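Local coordinates for protein short chain dehydrogenase (A0QTM2 homolog) (Mycobacterium thermoresistibile, PDB 3SC4) that probably catalyses the NAD(P)-dependent oxidation or reduction of a substrate not yet assigned, as other short-chain dehydrogenases do, at residues V39-E44 against D73-D78; A85-V88 against G93-I96; K115-M120 against Y166-Y171; L175-I180 against S191-P196. All coordinates share one frame; numbering follows the deposited sequence. Where two conformers were deposited one is given.

All four contacts belong to one Rossmann-type domain and follow one another along the chain. Interactions 1 and 2 share helix 77-91, the first at its N-terminal approach and the second near its C-terminal end, with centres about 17 Å apart. Interactions 3 and 4 share helix 164-183, also about 17 Å between centres, and they touch where Lys170 and Tyr166 pack on Trp195. Interactions 1 and 4 reach the same parallel sheet at well-separated strands, their centres about 22 Å apart. The widest gap, about 28 Å between centres, separates interactions 2 and 3. Interactions 3 and 4 also touch the second subunit, so helix 164-183 serves both the fold of its own chain and the dimer.

Interaction 1. Residues V39-E44 against D73-D78; sequences VAKSAE and DIRDGD
At the C-terminal ends of the adjacent parallel strands 35-40 and 66-71 of the Rossmann fold, Lys41 leans on Asp73 and Arg75. The backbones come together at the first pair, with Lys41 CA 4.2 Å from Asp73 CA. With CG anti to the backbone N (chi1 170°), the lysine chain runs alongside the aspartate, both pointing the same way. What touches is the aliphatic part: Lys41 CD sits 3.6 Å from Asp73 OD2. Lys41 NZ is 4.1 Å from Asp73 OD2, too far for a salt bridge, though the opposite charges may still attract.

These loops follow the second and third strands of the sheet, where short-chain dehydrogenases usually receive the adenine end of the cofactor; a glycerol, probably from the crystallisation liquor, lies close to Ala40. Within its own loop, Asp73 is held by Arg75 N, which gives to Asp73 OD1 at 3.0 Å, a fairly straight bond (162°) that forms an Asx turn and arrives from above the carboxylate plane. Around it runs a type I beta turn, closed by Asp76 N to Asp73 O at 2.8 Å. Arg75 was modelled in two conformers, so its side-chain contacts are tentative. In this one Arg75 NE makes a weak, salt-bridging bond to Asp73 OD1 at 3.4 Å, and Lys41 CD meets the guanidinium edge, in its plane, 3.6 Å from Arg75 NH2. Asp76 then caps helix 77-91 through a weak bond from Asp78 N. Ile74 packs on Ile123 and Val131 of helix 114-135, whose Arg126 binds the carbonyl oxygen of Arg75.

Interaction 2. Residues A85-V88 against G93-I96; sequences AKTV and GIDI
No ring, amide or carboxylate carries this contact, so there are no faces or edges to assign: Thr87 and Val88 meet Ile94 through aliphatic carbons alone. It is the alpha-to-beta connection of the Rossmann fold, from helix 77-91 to strand 96-99. Ile94 crosses both helix side chains at about a right angle and divides its own chain between them. Its CG1 lies 4.1 Å from Thr87 CG2, and one carbon further out its CD1 lies 4.2 Å from Val88 CG2.

Thr87 can offer a methyl here because its CG2 stands anti to the backbone N, which puts OG1 beside that N (chi1 -62°). The hydroxyl is then satisfied within the helix, hydrogen-bonded to Ala83 O, and the apolar branch faces the loop. Further in, Thr87 packs on Thr11 and Phe13 of strand 11-15, so the helix is seated on the sheet at the same point. Ile94 reaches on to Met139, while Val88 touches His138.

The backbones come nearest at Val88 and Gly93, whose CA atoms are 5.1 Å apart. At the backbone angles of Gly93 (phi 155°, psi 160°) a CB would be jammed against the carbonyl oxygen of the preceding residue, so the conformation suits a residue with no side chain. Even there no hydrogen bond forms across the turn, for Gly93 N stays 4.1 Å from Val88 O.

Interaction 3. Residues K115-M120 against Y166-Y171; sequences KRFDLM and YMMAKY. With SO4 (sulfate ion), chain M.
Met120 and Phe117 supply the tight side of this contact, packing on Tyr166, Met168 and Ala169 of a nearly parallel helix. The two segment axes cross at -18° and approach to 9.9 Å. Closest is Phe117, where the bend at the end of Met168 (chi3 66°) brings its CE to the ring edge, in plane and 3.7 Å from Phe117 CE1. Met168 SD, also at the edge and 5.4 Å from the Phe117 ring centroid, makes a Met-aromatic contact. A second, separate Met-aromatic contact has Met120 SD at the edge of the Tyr166 ring, 4.2 Å from Tyr166 CD1. The Ala169 methyl packs against Met120, with Ala169 CB 4.1 Å from Met120 CB and 3.9 Å from Met120 O.

The exposed side is looser and polar. Arg116 does not touch the partner helix. A short Arg116 NE to sulfate O1 bond is modelled at 2.6 Å, but the same oxygen crowds Arg116 CB, so the detail is doubtful; the ion is probably from the crystallisation liquor.

Tyr166 and Lys170 have the spacing of the family's Tyr-x-x-x-Lys motif, consistent with a place in the active site; Lys170 CG sits over one face of the Tyr166 ring, toward its rim. Both residues pack on Trp195 of strand 190-195. On the dimer side, Phe117 stacks with Tyr129 of the second subunit and Asp118 salt-bridges that subunit's Arg126, so helices 114-135 and 164-183 are pressed between their own sheet and the neighbouring chain.

Interaction 4. Residues L175-I180 against S191-P196; sequences LCALGI and SNTLWP
Helix 175-180 runs back against strand 191-195, at 152° between their directions and 6.9 Å between axes, the CA atoms of Ala177 and Ser191 lying nearest each other. This is the return half of a beta-alpha-beta crossover: strand 146-149 leads to helix 164-183, which leads to the parallel neighbouring strand 190-195.

One hydrogen bond joins the two elements, from Ser191 OG to Ala177 O at 2.8 Å. The serine hydroxyl stands opposite its own backbone N (chi1 -174°), which carries it over to the helix. It meets the carbonyl well to one side, with a C=O...donor angle of 117°, and a little out of the carbonyl plane. The buried hydroxyl thus has a helix carbonyl as its partner.

Apolar groups pack about this bond. Ala177 CB, pointing at the strand, presses 3.5 Å from Thr193 CG2, the shortest carbon contact here. One turn further along the helix, Ile180 lays CG2 against Ser191 CB at 3.8 Å. Small residues at Ala177 and Ser191 go with the close approach of helix and sheet.

Asn192, with its CB turned to the far side of the strand, binds Tyr238 O and Asn241 N. Ala177 and Ile180 also rest on Thr149 and Ile147 of strand 146-149. Across the helix the second subunit takes over, where its Tyr171 packs on Leu175 and its Met168 on Cys176, leaving helix 164-183 between the sheet and the other chain.

Interaction 1. Residues V39-E44 against D73-D78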
loop_
_atom_site.group_PDB
_atom_site.type_symbol
_atom_site.label_atom_id
_atom_site.label_comp_id
_atom_site.label_asym_id
_atom_site.label_seq_id
_atom_site.Cartn_x
_atom_site.Cartn_y
_atom_site.Cartn_z
ATOM N N VAL B 39 2.796 0.432 -23.282
ATOM C CA VAL B 39 1.448 0.962 -23.146
ATOM C C VAL B 39 1.484 2.337 -22.451
ATOM O O VAL B 39 2.135 2.482 -21.411
ATOM C CB VAL B 39 0.543 -0.045 -22.401
ATOM C CG1 VAL B 39 0.968 -0.178 -20.942
ATOM C CG2 VAL B 39 -0.906 0.363 -22.498
ATOM N N ALA B 40 0.822 3.337 -23.037
ATOM C CA ALA B 40 0.620 4.656 -22.397
ATOM C C ALA B 40 -0.807 5.179 -22.606
ATOM O O ALA B 40 -1.534 4.703 -23.481
ATOM C CB ALA B 40 1.626 5.668 -22.904
ATOM N N LYS B 41 -1.194 6.157 -21.797
ATOM C CA LYS B 41 -2.548 6.666 -21.781
ATOM C C LYS B 41 -2.906 7.384 -23.069
ATOM O O LYS B 41 -4.013 7.214 -23.583
ATOM C CB LYS B 41 -2.764 7.610 -20.590
ATOM C CG LYS B 41 -4.129 8.388 -20.638
ATOM C CD LYS B 41 -4.735 8.642 -19.239
ATOM C CE LYS B 41 -5.579 9.956 -19.156
ATOM N NZ LYS B 41 -6.893 9.931 -19.859
ATOM N N SER B 42 -1.966 8.172 -23.586
ATOM C CA SER B 42 -2.185 8.995 -24.779
ATOM C C SER B 42 -0.971 8.909 -25.712
ATOM O O SER B 42 0.145 8.609 -25.285
ATOM C CB SER B 42 -2.467 10.463 -24.375
ATOM O OG SER B 42 -2.645 11.327 -25.505
ATOM N N ALA B 43 -1.222 9.172 -26.984
ATOM C CA ALA B 43 -0.227 9.164 -28.031
ATOM C C ALA B 43 0.126 10.595 -28.466
ATOM O O ALA B 43 1.024 10.791 -29.295
ATOM C CB ALA B 43 -0.777 8.393 -29.227
ATOM N N GLU B 44 -0.598 11.587 -27.945
ATOM C CA GLU B 44 -0.350 12.992 -28.300
ATOM C C GLU B 44 0.934 13.481 -27.612
ATOM O O GLU B 44 1.123 13.269 -26.432
ATOM C CB GLU B 44 -1.533 13.892 -27.891
ATOM N N ASP B 73 -5.039 3.367 -21.062
ATOM C CA ASP B 73 -5.002 3.897 -19.702
ATOM C C ASP B 73 -4.830 2.744 -18.699
ATOM O O ASP B 73 -5.737 1.921 -18.505
ATOM C CB ASP B 73 -6.296 4.694 -19.428
ATOM C CG ASP B 73 -6.231 5.503 -18.136
ATOM O OD1 ASP B 73 -5.300 5.267 -17.338
ATOM O OD2 ASP B 73 -7.113 6.362 -17.915
ATOM N N ILE B 74 -3.675 2.700 -18.057
ATOM C CA ILE B 74 -3.379 1.682 -17.030
ATOM C C ILE B 74 -4.395 1.671 -15.873
ATOM O O ILE B 74 -4.440 0.723 -15.106
ATOM C CB ILE B 74 -1.996 1.945 -16.423
ATOM C CG1 ILE B 74 -1.552 0.843 -15.472
ATOM C CG2 ILE B 74 -2.000 3.296 -15.656
ATOM C CD1 ILE B 74 -0.076 1.024 -15.020
ATOM N N ARG B 75 -5.158 2.755 -15.728
ATOM C CA ARG B 75 -6.182 2.833 -14.696
ATOM C C ARG B 75 -7.480 2.195 -15.150
ATOM O O ARG B 75 -8.380 2.012 -14.346
ATOM C CB ARG B 75 -6.420 4.283 -14.269
ATOM C CG ARG B 75 -5.409 4.788 -13.243
ATOM C CD ARG B 75 -5.479 6.299 -13.113
ATOM N NE ARG B 75 -5.491 6.966 -14.414
ATOM C CZ ARG B 75 -5.929 8.206 -14.602
ATOM N NH1 ARG B 75 -6.392 8.908 -13.574
ATOM N NH2 ARG B 75 -5.914 8.745 -15.808
ATOM N N ASP B 76 -7.572 1.841 -16.435
ATOM C CA ASP B 76 -8.748 1.158 -16.979
ATOM C C ASP B 76 -8.349 -0.291 -17.189
ATOM O O ASP B 76 -7.480 -0.597 -18.006
ATOM C CB ASP B 76 -9.190 1.844 -18.279
ATOM C CG ASP B 76 -10.338 1.138 -18.990
ATOM O OD1 ASP B 76 -10.754 0.040 -18.586
ATOM O OD2 ASP B 76 -10.815 1.697 -20.003
ATOM N N GLY B 77 -8.981 -1.173 -16.430
ATOM C CA GLY B 77 -8.608 -2.577 -16.387
ATOM C C GLY B 77 -8.848 -3.297 -17.695
ATOM O O GLY B 77 -8.104 -4.213 -18.060
ATOM N N ASP B 78 -9.892 -2.883 -18.404
ATOM C CA ASP B 78 -10.184 -3.446 -19.718
ATOM C C ASP B 78 -9.105 -3.040 -20.712
ATOM O O ASP B 78 -8.648 -3.875 -21.484
ATOM C CB ASP B 78 -11.587 -3.036 -20.186
ATOM C CG ASP B 78 -12.704 -3.631 -19.298
ATOM O OD1 ASP B 78 -12.529 -4.749 -18.782
ATOM O OD2 ASP B 78 -13.760 -2.989 -19.114
#

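Interaction 2. Residues A85-V88 against G93-I96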
loop_
_atom_site.group_PDB
_atom_site.type_symbol
_atom_site.label_atom_id
_atom_site.label_comp_id
_atom_site.label_asym_id
_atom_site.label_seq_id
_atom_site.Cartn_x
_atom_site.Cartn_y
_atom_site.Cartn_z
ATOM N N ALA B 85 -3.542 -8.754 -24.365
ATOM C CA ALA B 85 -4.074 -9.570 -25.478
ATOM C C ALA B 85 -3.482 -9.161 -26.821
ATOM O O ALA B 85 -3.235 -10.011 -27.676
ATOM C CB ALA B 85 -5.599 -9.480 -25.542
ATOM N N LYS B 86 -3.269 -7.867 -27.017
ATOM C CA LYS B 86 -2.718 -7.390 -28.269
ATOM C C LYS B 86 -1.242 -7.774 -28.353
ATOM O O LYS B 86 -0.750 -8.135 -29.422
ATOM C CB LYS B 86 -2.911 -5.884 -28.421
ATOM C CG LYS B 86 -2.881 -5.423 -29.836
ATOM C CD LYS B 86 -2.782 -3.899 -29.957
ATOM C CE LYS B 86 -2.623 -3.482 -31.452
ATOM N NZ LYS B 86 -2.339 -2.009 -31.609
ATOM N N THR B 87 -0.556 -7.740 -27.219
ATOM C CA THR B 87 0.846 -8.129 -27.159
ATOM C C THR B 87 0.976 -9.632 -27.480
ATOM O O THR B 87 1.841 -10.044 -28.269
ATOM C CB THR B 87 1.436 -7.787 -25.752
ATOM O OG1 THR B 87 1.379 -6.367 -25.540
ATOM C CG2 THR B 87 2.884 -8.275 -25.596
ATOM N N VAL B 88 0.098 -10.436 -26.879
ATOM C CA VAL B 88 0.102 -11.875 -27.076
ATOM C C VAL B 88 -0.228 -12.275 -28.516
ATOM O O VAL B 88 0.467 -13.115 -29.065
ATOM C CB VAL B 88 -0.849 -12.573 -26.084
ATOM C CG1 VAL B 88 -1.107 -14.064 -26.468
ATOM C CG2 VAL B 88 -0.288 -12.459 -24.667
ATOM N N GLY B 93 3.451 -14.448 -26.546
ATOM C CA GLY B 93 3.785 -14.811 -25.164
ATOM C C GLY B 93 4.626 -13.744 -24.490
ATOM O O GLY B 93 5.231 -12.907 -25.175
ATOM N N ILE B 94 4.657 -13.744 -23.158
ATOM C CA ILE B 94 5.312 -12.671 -22.442
ATOM C C ILE B 94 6.396 -13.210 -21.521
ATOM O O ILE B 94 6.137 -13.992 -20.617
ATOM C CB ILE B 94 4.303 -11.798 -21.666
ATOM C CG1 ILE B 94 3.364 -11.102 -22.658
ATOM C CG2 ILE B 94 5.037 -10.734 -20.776
ATOM C CD1 ILE B 94 2.179 -10.426 -22.020
ATOM N N ASP B 95 7.614 -12.761 -21.759
ATOM C CA ASP B 95 8.753 -13.174 -20.966
ATOM C C ASP B 95 9.025 -12.233 -19.814
ATOM O O ASP B 95 9.436 -12.681 -18.748
ATOM C CB ASP B 95 9.989 -13.225 -21.859
ATOM C CG ASP B 95 9.930 -14.363 -22.844
ATOM O OD1 ASP B 95 9.951 -15.520 -22.365
ATOM O OD2 ASP B 95 9.846 -14.105 -24.077
ATOM N N ILE B 96 8.826 -10.933 -20.064
ATOM C CA ILE B 96 9.198 -9.884 -19.157
ATOM C C ILE B 96 8.048 -8.866 -19.005
ATOM O O ILE B 96 7.481 -8.393 -19.989
ATOM C CB ILE B 96 10.447 -9.163 -19.667
ATOM C CG1 ILE B 96 11.577 -10.164 -19.864
ATOM C CG2 ILE B 96 10.877 -8.017 -18.684
ATOM C CD1 ILE B 96 12.706 -9.606 -20.667
#

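Interaction 3. Residues K115-M120 against Y166-Y171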
loop_
_atom_site.group_PDB
_atom_site.type_symbol
_atom_site.label_atom_id
_atom_site.label_comp_id
_atom_site.label_asym_id
_atom_site.label_seq_id
_atom_site.Cartn_x
_atom_site.Cartn_y
_atom_site.Cartn_z
ATOM N N LYS B 115 -8.163 13.373 -5.237
ATOM C CA LYS B 115 -8.046 13.184 -6.691
ATOM C C LYS B 115 -6.587 12.935 -7.096
ATOM O O LYS B 115 -6.292 12.128 -7.967
ATOM C CB LYS B 115 -8.624 14.410 -7.409
ATOM C CG LYS B 115 -8.560 14.394 -8.974
ATOM C CD LYS B 115 -9.108 15.740 -9.600
ATOM C CE LYS B 115 -10.437 15.582 -10.397
ATOM N NZ LYS B 115 -10.237 15.354 -11.899
ATOM N N ARG B 116 -5.670 13.627 -6.447
ATOM C CA ARG B 116 -4.259 13.407 -6.709
ATOM C C ARG B 116 -3.807 12.067 -6.138
ATOM O O ARG B 116 -3.056 11.345 -6.774
ATOM C CB ARG B 116 -3.444 14.528 -6.103
ATOM C CG ARG B 116 -1.950 14.354 -6.227
ATOM C CD ARG B 116 -1.467 14.321 -7.672
ATOM N NE ARG B 116 -1.824 15.529 -8.422
ATOM C CZ ARG B 116 -1.309 15.837 -9.604
ATOM N NH1 ARG B 116 -1.680 16.955 -10.197
ATOM N NH2 ARG B 116 -0.422 15.037 -10.196
ATOM N N PHE B 117 -4.273 11.758 -4.932
ATOM C CA PHE B 117 -4.003 10.466 -4.315
ATOM C C PHE B 117 -4.406 9.334 -5.246
ATOM O O PHE B 117 -3.633 8.414 -5.444
ATOM C CB PHE B 117 -4.760 10.336 -2.983
ATOM C CG PHE B 117 -4.618 9.000 -2.341
ATOM C CD1 PHE B 117 -3.650 8.787 -1.383
ATOM C CD2 PHE B 117 -5.454 7.947 -2.708
ATOM C CE1 PHE B 117 -3.504 7.555 -0.789
ATOM C CE2 PHE B 117 -5.320 6.711 -2.123
ATOM C CZ PHE B 117 -4.337 6.507 -1.162
ATOM N N ASP B 118 -5.622 9.413 -5.798
ATOM C CA ASP B 118 -6.149 8.367 -6.681
ATOM C C ASP B 118 -5.320 8.207 -7.934
ATOM O O ASP B 118 -5.161 7.117 -8.467
ATOM C CB ASP B 118 -7.583 8.651 -7.095
ATOM C CG ASP B 118 -8.537 8.531 -5.964
ATOM O OD1 ASP B 118 -8.174 7.938 -4.934
ATOM O OD2 ASP B 118 -9.657 9.046 -6.095
ATOM N N LEU B 119 -4.749 9.277 -8.411
ATOM C CA LEU B 119 -3.947 9.139 -9.581
ATOM C C LEU B 119 -2.680 8.348 -9.227
ATOM O O LEU B 119 -2.251 7.449 -9.981
ATOM C CB LEU B 119 -3.719 10.521 -10.162
ATOM C CG LEU B 119 -2.805 10.627 -11.346
ATOM C CD1 LEU B 119 -3.113 11.924 -12.111
ATOM C CD2 LEU B 119 -1.418 10.594 -10.769
ATOM N N MET B 120 -2.119 8.609 -8.051
ATOM C CA MET B 120 -0.926 7.875 -7.611
ATOM C C MET B 120 -1.212 6.387 -7.283
ATOM O O MET B 120 -0.485 5.495 -7.699
ATOM C CB MET B 120 -0.299 8.566 -6.379
ATOM C CG MET B 120 0.287 9.939 -6.663
ATOM S SD MET B 120 1.384 10.605 -5.390
ATOM C CE MET B 120 0.161 11.561 -4.581
ATOM N N TYR B 166 2.734 9.510 -1.491
ATOM C CA TYR B 166 3.721 8.925 -2.392
ATOM C C TYR B 166 4.361 7.683 -1.789
ATOM O O TYR B 166 4.535 6.705 -2.481
ATOM C CB TYR B 166 4.794 9.964 -2.764
ATOM C CG TYR B 166 5.752 9.538 -3.841
ATOM C CD1 TYR B 166 5.299 9.182 -5.094
ATOM C CD2 TYR B 166 7.109 9.524 -3.607
ATOM C CE1 TYR B 166 6.204 8.782 -6.103
ATOM C CE2 TYR B 166 8.013 9.137 -4.574
ATOM C CZ TYR B 166 7.569 8.748 -5.827
ATOM O OH TYR B 166 8.493 8.374 -6.797
ATOM N N MET B 167 4.705 7.719 -0.503
ATOM C CA MET B 167 5.262 6.538 0.157
ATOM C C MET B 167 4.272 5.395 0.084
ATOM O O MET B 167 4.652 4.260 -0.177
ATOM C CB MET B 167 5.599 6.837 1.597
ATOM C CG MET B 167 6.064 5.645 2.388
ATOM S SD MET B 167 4.696 4.733 3.169
ATOM C CE MET B 167 4.016 5.974 4.298
ATOM N N MET B 168 2.998 5.685 0.313
ATOM C CA MET B 168 1.971 4.628 0.226
ATOM C C MET B 168 1.947 3.966 -1.160
ATOM O O MET B 168 1.812 2.738 -1.281
ATOM C CB MET B 168 0.565 5.185 0.540
ATOM C CG MET B 168 0.333 5.375 2.000
ATOM S SD MET B 168 -1.204 6.246 2.322
ATOM C CE MET B 168 -2.400 5.024 1.740
ATOM N N ALA B 169 1.998 4.799 -2.187
ATOM C CA ALA B 169 1.927 4.336 -3.550
ATOM C C ALA B 169 3.182 3.540 -3.880
ATOM O O ALA B 169 3.088 2.416 -4.390
ATOM C CB ALA B 169 1.729 5.512 -4.522
ATOM N N LYS B 170 4.356 4.079 -3.567
ATOM C CA LYS B 170 5.582 3.380 -3.942
ATOM C C LYS B 170 5.749 2.108 -3.131
ATOM O O LYS B 170 6.109 1.093 -3.692
ATOM C CB LYS B 170 6.846 4.254 -3.820
ATOM C CG LYS B 170 6.922 5.472 -4.765
ATOM C CD LYS B 170 6.619 5.179 -6.239
ATOM C CE LYS B 170 7.644 4.258 -6.902
ATOM N NZ LYS B 170 7.463 4.256 -8.423
ATOM N N TYR B 171 5.523 2.146 -1.825
ATOM C CA TYR B 171 5.604 0.931 -1.030
ATOM C C TYR B 171 4.545 -0.101 -1.463
ATOM O O TYR B 171 4.789 -1.315 -1.448
ATOM C CB TYR B 171 5.430 1.251 0.461
ATOM C CG TYR B 171 6.671 1.794 1.187
ATOM C CD1 TYR B 171 7.742 2.340 0.506
ATOM C CD2 TYR B 171 6.721 1.797 2.561
ATOM C CE1 TYR B 171 8.854 2.856 1.203
ATOM C CE2 TYR B 171 7.798 2.294 3.243
ATOM C CZ TYR B 171 8.866 2.830 2.566
ATOM O OH TYR B 171 9.941 3.318 3.282
HETATM S S SO4 M . -2.862 18.716 -7.000
HETATM O O1 SO4 M . -2.762 17.289 -6.810
HETATM O O2 SO4 M . -3.281 19.348 -5.735
HETATM O O3 SO4 M . -3.850 18.946 -8.053
HETATM O O4 SO4 M . -1.527 19.194 -7.430
#

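Interaction 4. Residues L175-I180 against S191-P196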
loop_
_atom_site.group_PDB
_atom_site.type_symbol
_atom_site.label_atom_id
_atom_site.label_comp_id
_atom_site.label_asym_id
_atom_site.label_seq_id
_atom_site.Cartn_x
_atom_site.Cartn_y
_atom_site.Cartn_z
ATOM N N LEU B 175 5.175 -3.890 -2.331
ATOM C CA LEU B 175 4.433 -4.987 -1.680
ATOM C C LEU B 175 3.728 -5.901 -2.690
ATOM O O LEU B 175 3.672 -7.129 -2.520
ATOM C CB LEU B 175 3.436 -4.429 -0.670
ATOM C CG LEU B 175 4.060 -3.860 0.604
ATOM C CD1 LEU B 175 2.990 -3.192 1.448
ATOM C CD2 LEU B 175 4.760 -4.987 1.382
ATOM N N CYS B 176 3.199 -5.307 -3.753
ATOM C CA CYS B 176 2.610 -6.106 -4.802
ATOM C C CYS B 176 3.666 -7.059 -5.380
ATOM O O CYS B 176 3.426 -8.269 -5.516
ATOM C CB CYS B 176 2.048 -5.217 -5.876
ATOM S SG CYS B 176 1.126 -6.105 -7.111
ATOM N N ALA B 177 4.840 -6.524 -5.666
ATOM C CA ALA B 177 5.884 -7.266 -6.308
ATOM C C ALA B 177 6.373 -8.397 -5.423
ATOM O O ALA B 177 6.661 -9.499 -5.925
ATOM C CB ALA B 177 7.035 -6.352 -6.656
ATOM N N LEU B 178 6.513 -8.115 -4.125
ATOM C CA LEU B 178 6.961 -9.128 -3.176
ATOM C C LEU B 178 5.897 -10.184 -2.907
ATOM O O LEU B 178 6.202 -11.344 -2.685
ATOM C CB LEU B 178 7.382 -8.483 -1.853
ATOM C CG LEU B 178 8.538 -7.487 -1.953
ATOM C CD1 LEU B 178 8.891 -6.912 -0.576
ATOM C CD2 LEU B 178 9.778 -8.158 -2.569
ATOM N N GLY B 179 4.647 -9.789 -2.905
ATOM C CA GLY B 179 3.576 -10.753 -2.740
ATOM C C GLY B 179 3.524 -11.702 -3.921
ATOM O O GLY B 179 3.492 -12.920 -3.746
ATOM N N ILE B 180 3.515 -11.130 -5.126
ATOM C CA ILE B 180 3.574 -11.902 -6.348
ATOM C C ILE B 180 4.754 -12.872 -6.335
ATOM O O ILE B 180 4.630 -13.972 -6.805
ATOM C CB ILE B 180 3.760 -11.001 -7.576
ATOM C CG1 ILE B 180 2.507 -10.214 -7.885
ATOM C CG2 ILE B 180 4.091 -11.842 -8.794
ATOM C CD1 ILE B 180 2.772 -9.207 -9.002
ATOM N N SER B 191 9.700 -12.229 -9.477
ATOM C CA SER B 191 9.202 -10.872 -9.267
ATOM C C SER B 191 10.114 -10.147 -8.300
ATOM O O SER B 191 10.254 -10.544 -7.141
ATOM C CB SER B 191 7.772 -10.876 -8.707
ATOM O OG SER B 191 7.242 -9.556 -8.624
ATOM N N ASN B 192 10.719 -9.072 -8.775
ATOM C CA ASN B 192 11.675 -8.296 -7.988
ATOM C C ASN B 192 11.358 -6.806 -8.102
ATOM O O ASN B 192 10.636 -6.379 -9.001
ATOM C CB ASN B 192 13.119 -8.544 -8.482
ATOM C CG ASN B 192 13.582 -9.976 -8.265
ATOM O OD1 ASN B 192 13.833 -10.391 -7.131
ATOM N ND2 ASN B 192 13.695 -10.736 -9.351
ATOM N N THR B 193 11.909 -6.011 -7.202
ATOM C CA THR B 193 11.841 -4.561 -7.380
ATOM C C THR B 193 13.243 -4.021 -7.605
ATOM O O THR B 193 14.230 -4.633 -7.186
ATOM C CB THR B 193 11.220 -3.861 -6.163
ATOM O OG1 THR B 193 12.092 -4.026 -5.048
ATOM C CG2 THR B 193 9.843 -4.438 -5.821
ATOM N N LEU B 194 13.321 -2.848 -8.230
ATOM C CA LEU B 194 14.610 -2.245 -8.576
ATOM C C LEU B 194 14.505 -0.751 -8.480
ATOM O O LEU B 194 13.578 -0.161 -9.072
ATOM C CB LEU B 194 15.013 -2.657 -9.999
ATOM C CG LEU B 194 16.375 -2.225 -10.536
ATOM C CD1 LEU B 194 17.473 -2.833 -9.674
ATOM C CD2 LEU B 194 16.563 -2.580 -12.060
ATOM N N TRP B 195 15.473 -0.145 -7.787
ATOM C CA TRP B 195 15.440 1.271 -7.406
ATOM C C TRP B 195 16.867 1.864 -7.445
ATOM O O TRP B 195 17.821 1.202 -7.043
ATOM C CB TRP B 195 14.877 1.359 -5.987
ATOM C CG TRP B 195 14.452 2.736 -5.512
ATOM C CD1 TRP B 195 14.999 3.441 -4.494
ATOM C CD2 TRP B 195 13.339 3.498 -5.969
ATOM N NE1 TRP B 195 14.328 4.606 -4.314
ATOM C CE2 TRP B 195 13.307 4.675 -5.217
ATOM C CE3 TRP B 195 12.388 3.314 -6.978
ATOM C CZ2 TRP B 195 12.354 5.680 -5.426
ATOM C CZ3 TRP B 195 11.435 4.304 -7.192
ATOM C CH2 TRP B 195 11.429 5.480 -6.415
ATOM N N PRO B 196 17.028 3.106 -7.915
ATOM C CA PRO B 196 18.358 3.665 -8.042
ATOM C C PRO B 196 18.775 4.420 -6.782
ATOM O O PRO B 196 17.939 4.947 -6.073
ATOM C CB PRO B 196 18.186 4.635 -9.205
ATOM C CG PRO B 196 16.815 5.153 -9.034
ATOM C CD PRO B 196 16.010 4.054 -8.388
#